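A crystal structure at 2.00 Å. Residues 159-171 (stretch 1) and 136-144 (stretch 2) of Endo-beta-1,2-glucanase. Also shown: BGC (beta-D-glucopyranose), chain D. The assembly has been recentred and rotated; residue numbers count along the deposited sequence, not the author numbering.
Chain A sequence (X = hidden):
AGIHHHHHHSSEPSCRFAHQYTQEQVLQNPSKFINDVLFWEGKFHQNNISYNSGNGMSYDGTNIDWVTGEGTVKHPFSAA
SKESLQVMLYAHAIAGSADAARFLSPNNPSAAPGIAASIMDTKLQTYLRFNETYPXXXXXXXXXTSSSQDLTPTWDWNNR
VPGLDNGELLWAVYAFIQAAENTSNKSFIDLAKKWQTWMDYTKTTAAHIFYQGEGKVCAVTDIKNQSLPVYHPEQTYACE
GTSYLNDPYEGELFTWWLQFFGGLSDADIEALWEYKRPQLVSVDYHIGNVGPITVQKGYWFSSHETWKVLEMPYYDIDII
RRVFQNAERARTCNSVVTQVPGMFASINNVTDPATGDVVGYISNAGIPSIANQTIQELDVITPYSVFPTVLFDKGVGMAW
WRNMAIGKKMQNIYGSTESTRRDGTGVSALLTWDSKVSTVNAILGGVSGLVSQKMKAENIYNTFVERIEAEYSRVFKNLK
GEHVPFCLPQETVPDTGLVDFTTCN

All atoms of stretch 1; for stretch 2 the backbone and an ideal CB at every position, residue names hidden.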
# COMPACT_ATOMS: atom_id res chain seq x y z
N ASN A 159 -21.27 10.88 1.71
CA ASN A 159 -20.97 12.19 2.29
C ASN A 159 -19.75 12.17 3.23
O ASN A 159 -19.62 13.00 4.12
CB ASN A 159 -22.20 12.75 3.02
CG ASN A 159 -23.37 12.92 2.08
OD1 ASN A 159 -23.20 13.43 0.97
ND2 ASN A 159 -24.53 12.45 2.49
N ARG A 160 -18.83 11.22 3.00
CA ARG A 160 -17.61 11.11 3.81
C ARG A 160 -16.46 10.77 2.87
O ARG A 160 -16.65 9.91 1.99
CB ARG A 160 -17.74 10.01 4.87
CG ARG A 160 -18.81 10.25 5.93
CD ARG A 160 -19.03 9.05 6.83
NE ARG A 160 -17.89 8.82 7.72
CZ ARG A 160 -17.11 7.74 7.73
NH1 ARG A 160 -17.41 6.68 7.00
NH2 ARG A 160 -16.02 7.73 8.48
N VAL A 161 -15.30 11.43 3.05
CA VAL A 161 -14.16 11.19 2.18
C VAL A 161 -12.87 11.19 3.00
O VAL A 161 -12.65 12.09 3.82
CB VAL A 161 -14.13 12.17 0.99
CG1 VAL A 161 -13.94 13.62 1.43
CG2 VAL A 161 -13.08 11.78 -0.03
N PRO A 162 -12.00 10.16 2.83
CA PRO A 162 -10.76 10.05 3.60
C PRO A 162 -9.56 10.62 2.84
O PRO A 162 -9.35 10.30 1.64
CB PRO A 162 -10.65 8.52 3.72
CG PRO A 162 -11.11 8.02 2.36
CD PRO A 162 -12.18 9.01 1.93
N GLY A 163 -8.79 11.47 3.53
CA GLY A 163 -7.61 12.09 2.96
C GLY A 163 -6.51 11.07 2.67
O GLY A 163 -5.84 11.14 1.65
N LEU A 164 -6.33 10.11 3.59
CA LEU A 164 -5.19 9.19 3.52
C LEU A 164 -5.20 8.41 2.20
O LEU A 164 -4.21 8.41 1.46
CB LEU A 164 -5.22 8.25 4.73
CG LEU A 164 -4.01 7.33 4.89
CD1 LEU A 164 -3.71 7.11 6.37
CD2 LEU A 164 -4.23 6.00 4.19
N ASP A 165 -6.32 7.74 1.92
CA ASP A 165 -6.42 6.87 0.76
C ASP A 165 -6.19 7.69 -0.52
O ASP A 165 -5.59 7.20 -1.47
CB ASP A 165 -7.78 6.18 0.69
CG ASP A 165 -8.15 5.45 1.96
OD1 ASP A 165 -8.40 6.14 2.96
OD2 ASP A 165 -8.18 4.21 1.94
N ASN A 166 -6.71 8.92 -0.53
CA ASN A 166 -6.63 9.79 -1.70
C ASN A 166 -5.18 10.26 -1.90
O ASN A 166 -4.71 10.35 -3.04
CB ASN A 166 -7.66 10.92 -1.62
CG ASN A 166 -9.03 10.43 -2.05
OD1 ASN A 166 -9.29 10.26 -3.24
ND2 ASN A 166 -9.90 10.13 -1.08
N GLY A 167 -4.48 10.53 -0.80
CA GLY A 167 -3.05 10.88 -0.88
C GLY A 167 -2.25 9.82 -1.61
O GLY A 167 -1.40 10.13 -2.47
N GLU A 168 -2.54 8.56 -1.29
CA GLU A 168 -1.88 7.41 -1.92
C GLU A 168 -2.18 7.37 -3.42
O GLU A 168 -1.27 7.21 -4.22
CB GLU A 168 -2.30 6.11 -1.23
CG GLU A 168 -1.82 6.02 0.21
CD GLU A 168 -2.37 4.86 1.02
OE1 GLU A 168 -3.42 4.32 0.66
OE2 GLU A 168 -1.73 4.50 2.02
N LEU A 169 -3.46 7.54 -3.80
CA LEU A 169 -3.86 7.47 -5.19
C LEU A 169 -3.21 8.59 -6.01
O LEU A 169 -2.76 8.36 -7.14
CB LEU A 169 -5.39 7.56 -5.28
CG LEU A 169 -5.99 7.60 -6.69
CD1 LEU A 169 -5.50 6.45 -7.55
CD2 LEU A 169 -7.50 7.61 -6.61
N LEU A 170 -3.16 9.80 -5.46
CA LEU A 170 -2.75 10.97 -6.23
C LEU A 170 -1.29 10.85 -6.68
O LEU A 170 -0.97 11.13 -7.85
CB LEU A 170 -3.01 12.24 -5.41
CG LEU A 170 -4.48 12.62 -5.34
CD1 LEU A 170 -4.73 13.63 -4.23
CD2 LEU A 170 -4.95 13.16 -6.69
N TRP A 171 -0.40 10.42 -5.78
CA TRP A 171 1.03 10.27 -6.14
C TRP A 171 1.21 9.06 -7.06
O TRP A 171 2.13 9.04 -7.88
CB TRP A 171 1.92 10.23 -4.90
CG TRP A 171 2.00 11.55 -4.21
CD1 TRP A 171 1.39 11.90 -3.04
CD2 TRP A 171 2.70 12.73 -4.66
NE1 TRP A 171 1.67 13.20 -2.73
CE2 TRP A 171 2.47 13.74 -3.70
CE3 TRP A 171 3.49 13.03 -5.77
CZ2 TRP A 171 3.00 15.02 -3.82
CZ3 TRP A 171 4.01 14.30 -5.90
CH2 TRP A 171 3.78 15.28 -4.93
N UNK A 136 -19.74 16.66 -5.16
CA UNK A 136 -19.41 17.09 -3.79
C UNK A 136 -18.09 16.51 -3.28
O UNK A 136 -17.49 17.06 -2.34
CB UNK A 136 -20.54 16.69 -2.84
N UNK A 137 -17.64 15.40 -3.86
CA UNK A 137 -16.36 14.76 -3.48
C UNK A 137 -15.16 15.54 -4.03
O UNK A 137 -14.04 15.24 -3.66
CB UNK A 137 -16.31 13.32 -3.99
N UNK A 138 -15.42 16.51 -4.92
CA UNK A 138 -14.37 17.40 -5.47
C UNK A 138 -13.27 16.65 -6.21
O UNK A 138 -12.15 17.11 -6.23
CB UNK A 138 -13.74 18.22 -4.34
N UNK A 139 -13.61 15.49 -6.79
CA UNK A 139 -12.69 14.70 -7.62
C UNK A 139 -11.93 13.63 -6.85
O UNK A 139 -11.13 12.88 -7.43
CB UNK A 139 -11.68 15.63 -8.30
N UNK A 140 -12.18 13.55 -5.54
CA UNK A 140 -11.64 12.53 -4.66
C UNK A 140 -12.62 11.35 -4.61
O UNK A 140 -13.77 11.48 -5.03
CB UNK A 140 -11.38 13.10 -3.26
N UNK A 141 -12.15 10.22 -4.07
CA UNK A 141 -12.96 9.01 -3.98
C UNK A 141 -13.18 8.63 -2.52
O UNK A 141 -12.23 8.54 -1.74
CB UNK A 141 -12.30 7.86 -4.74
N UNK A 142 -14.44 8.32 -2.13
CA UNK A 142 -14.72 7.68 -0.85
C UNK A 142 -14.43 6.18 -1.00
O UNK A 142 -13.98 5.77 -2.05
CB UNK A 142 -16.16 7.93 -0.41
N UNK A 143 -14.71 5.39 0.03
CA UNK A 143 -14.91 3.95 -0.18
C UNK A 143 -16.13 3.78 -1.08
O UNK A 143 -17.15 4.45 -0.87
CB UNK A 143 -15.09 3.21 1.14
N UNK A 144 -16.02 2.92 -2.09
CA UNK A 144 -17.00 2.83 -3.16
C UNK A 144 -17.34 1.37 -3.46
O UNK A 144 -16.55 0.47 -3.20
CB UNK A 144 -16.48 3.53 -4.42
C2 BGC D . -7.33 3.49 6.60
C3 BGC D . -8.10 4.01 5.39
C4 BGC D . -9.43 4.61 5.83
C5 BGC D . -9.15 5.69 6.87
C6 BGC D . -10.38 6.37 7.45
C1 BGC D . -7.19 4.60 7.63
O2 BGC D . -6.01 3.12 6.22
O3 BGC D . -8.35 2.97 4.45
O4 BGC D . -10.09 5.17 4.71
O5 BGC D . -8.45 5.13 7.98
O6 BGC D . -11.20 5.40 8.05

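Position 136 lies in a 3-10 segment, and nothing of stretch 1 comes within reach of its ideal CB, so stretch 1 sets no preference; the residue is Gly136.

At position 137 the CA-to-CB bond runs sideways, and the ideal CB stops 5.3 Å from Val161 CG2. A small side chain would leave this space unfilled, whereas a long apolar or aromatic one could extend to the strand. It is Phe137, with chi1 in m, whose ring presents its edge to the strand: CD1 lies 3.8 Å from Val161 CB and CE1 3.3 Å from Arg160 O.

Positions 138 and 139 are the middle of a type I' turn, closed by a bond from the backbone N of 140 to Phe137 O (3.1 Å). Phi is positive at both. At 138 (60/29) glycine is favoured, though asparagine is also common at such angles; at 139 (93/0) a CB would be jammed against the preceding carbonyl, which calls for glycine. They are Gly138 and Gly139.

Position 140 points toward stretch 1, its ideal CB 3.5 Å from Asn166 OD1 and 3.9 Å from Val161 CG2. With Leu170 further along the helix, a large apolar side chain, aliphatic or aromatic, would suit. Phe140 takes the site; its CB packs against Val161 CG2 (3.9 Å), and its ring edge meets the helix, CE1 lying 3.8 Å from Leu170 CD1.

At position 141 the backbone is the main feature. The Asn166 amide reads both of its polar groups: the backbone N donates to Asn166 OD1 (3.0 Å), and Asn166 ND2 donates to the backbone O (2.9 Å). Because these bonds need no particular side chain, the choice rests on the sideways CB, 5.2 Å from Leu169 CD2, where leucine, isoleucine or methionine would fit. It is Leu141, and its CD1 reaches Leu169 CD2 at 3.8 Å.

Position 142 has its ideal CB tight against Arg160 O, at 3.1 Å, and a phi of -80°, compatible with proline or another compact residue. Pro142 sits there, its deposited CB 3.4 Å from Arg160 O.

At position 143 the ideal CB touches nothing of stretch 1, but Asp165 and the glucose lie beyond, inviting a long side chain with a donor at its end; arginine, lysine or tryptophan could serve. Trp143 donates from NE1 to BGC O4 (3.0 Å), and that hydroxyl in turn donates to Asp165 OD1 (2.6 Å), so the sugar links the two stretches.

Position 144 is out of reach of stretch 1, which leaves its identity unconstrained; it is Phe144.

Stretch 2 136-144: GFGGFLPWF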
# COMPACT_ATOMS: atom_id res chain seq x y z
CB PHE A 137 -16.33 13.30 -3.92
CG PHE A 137 -17.16 12.40 -3.05
CD1 PHE A 137 -16.75 12.10 -1.76
CD2 PHE A 137 -18.38 11.92 -3.48
CE1 PHE A 137 -17.52 11.30 -0.93
CE2 PHE A 137 -19.16 11.14 -2.65
CZ PHE A 137 -18.73 10.82 -1.38
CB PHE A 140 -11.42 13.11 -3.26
CG PHE A 140 -10.43 14.24 -3.22
CD1 PHE A 140 -9.06 13.98 -3.23
CD2 PHE A 140 -10.84 15.56 -3.17
CE1 PHE A 140 -8.14 15.02 -3.18
CE2 PHE A 140 -9.92 16.59 -3.12
CZ PHE A 140 -8.57 16.32 -3.12
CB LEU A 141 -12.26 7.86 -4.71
CG LEU A 141 -12.00 8.05 -6.20
CD1 LEU A 141 -11.26 6.84 -6.76
CD2 LEU A 141 -13.30 8.28 -6.97
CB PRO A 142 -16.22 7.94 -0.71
CG PRO A 142 -16.73 7.80 -2.12
CD PRO A 142 -15.64 8.43 -2.97
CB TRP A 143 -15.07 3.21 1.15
CG TRP A 143 -13.80 3.06 1.92
CD1 TRP A 143 -13.11 4.04 2.57
CD2 TRP A 143 -13.05 1.85 2.12
NE1 TRP A 143 -12.00 3.52 3.17
CE2 TRP A 143 -11.93 2.18 2.91
CE3 TRP A 143 -13.22 0.52 1.73
CZ2 TRP A 143 -10.98 1.23 3.29
CZ3 TRP A 143 -12.28 -0.42 2.11
CH2 TRP A 143 -11.18 -0.06 2.88
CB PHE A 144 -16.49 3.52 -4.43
CG PHE A 144 -15.12 3.08 -4.90
CD1 PHE A 144 -14.95 1.89 -5.60
CD2 PHE A 144 -14.01 3.86 -4.64
CE1 PHE A 144 -13.69 1.49 -6.02
CE2 PHE A 144 -12.75 3.47 -5.07
CZ PHE A 144 -12.59 2.29 -5.76
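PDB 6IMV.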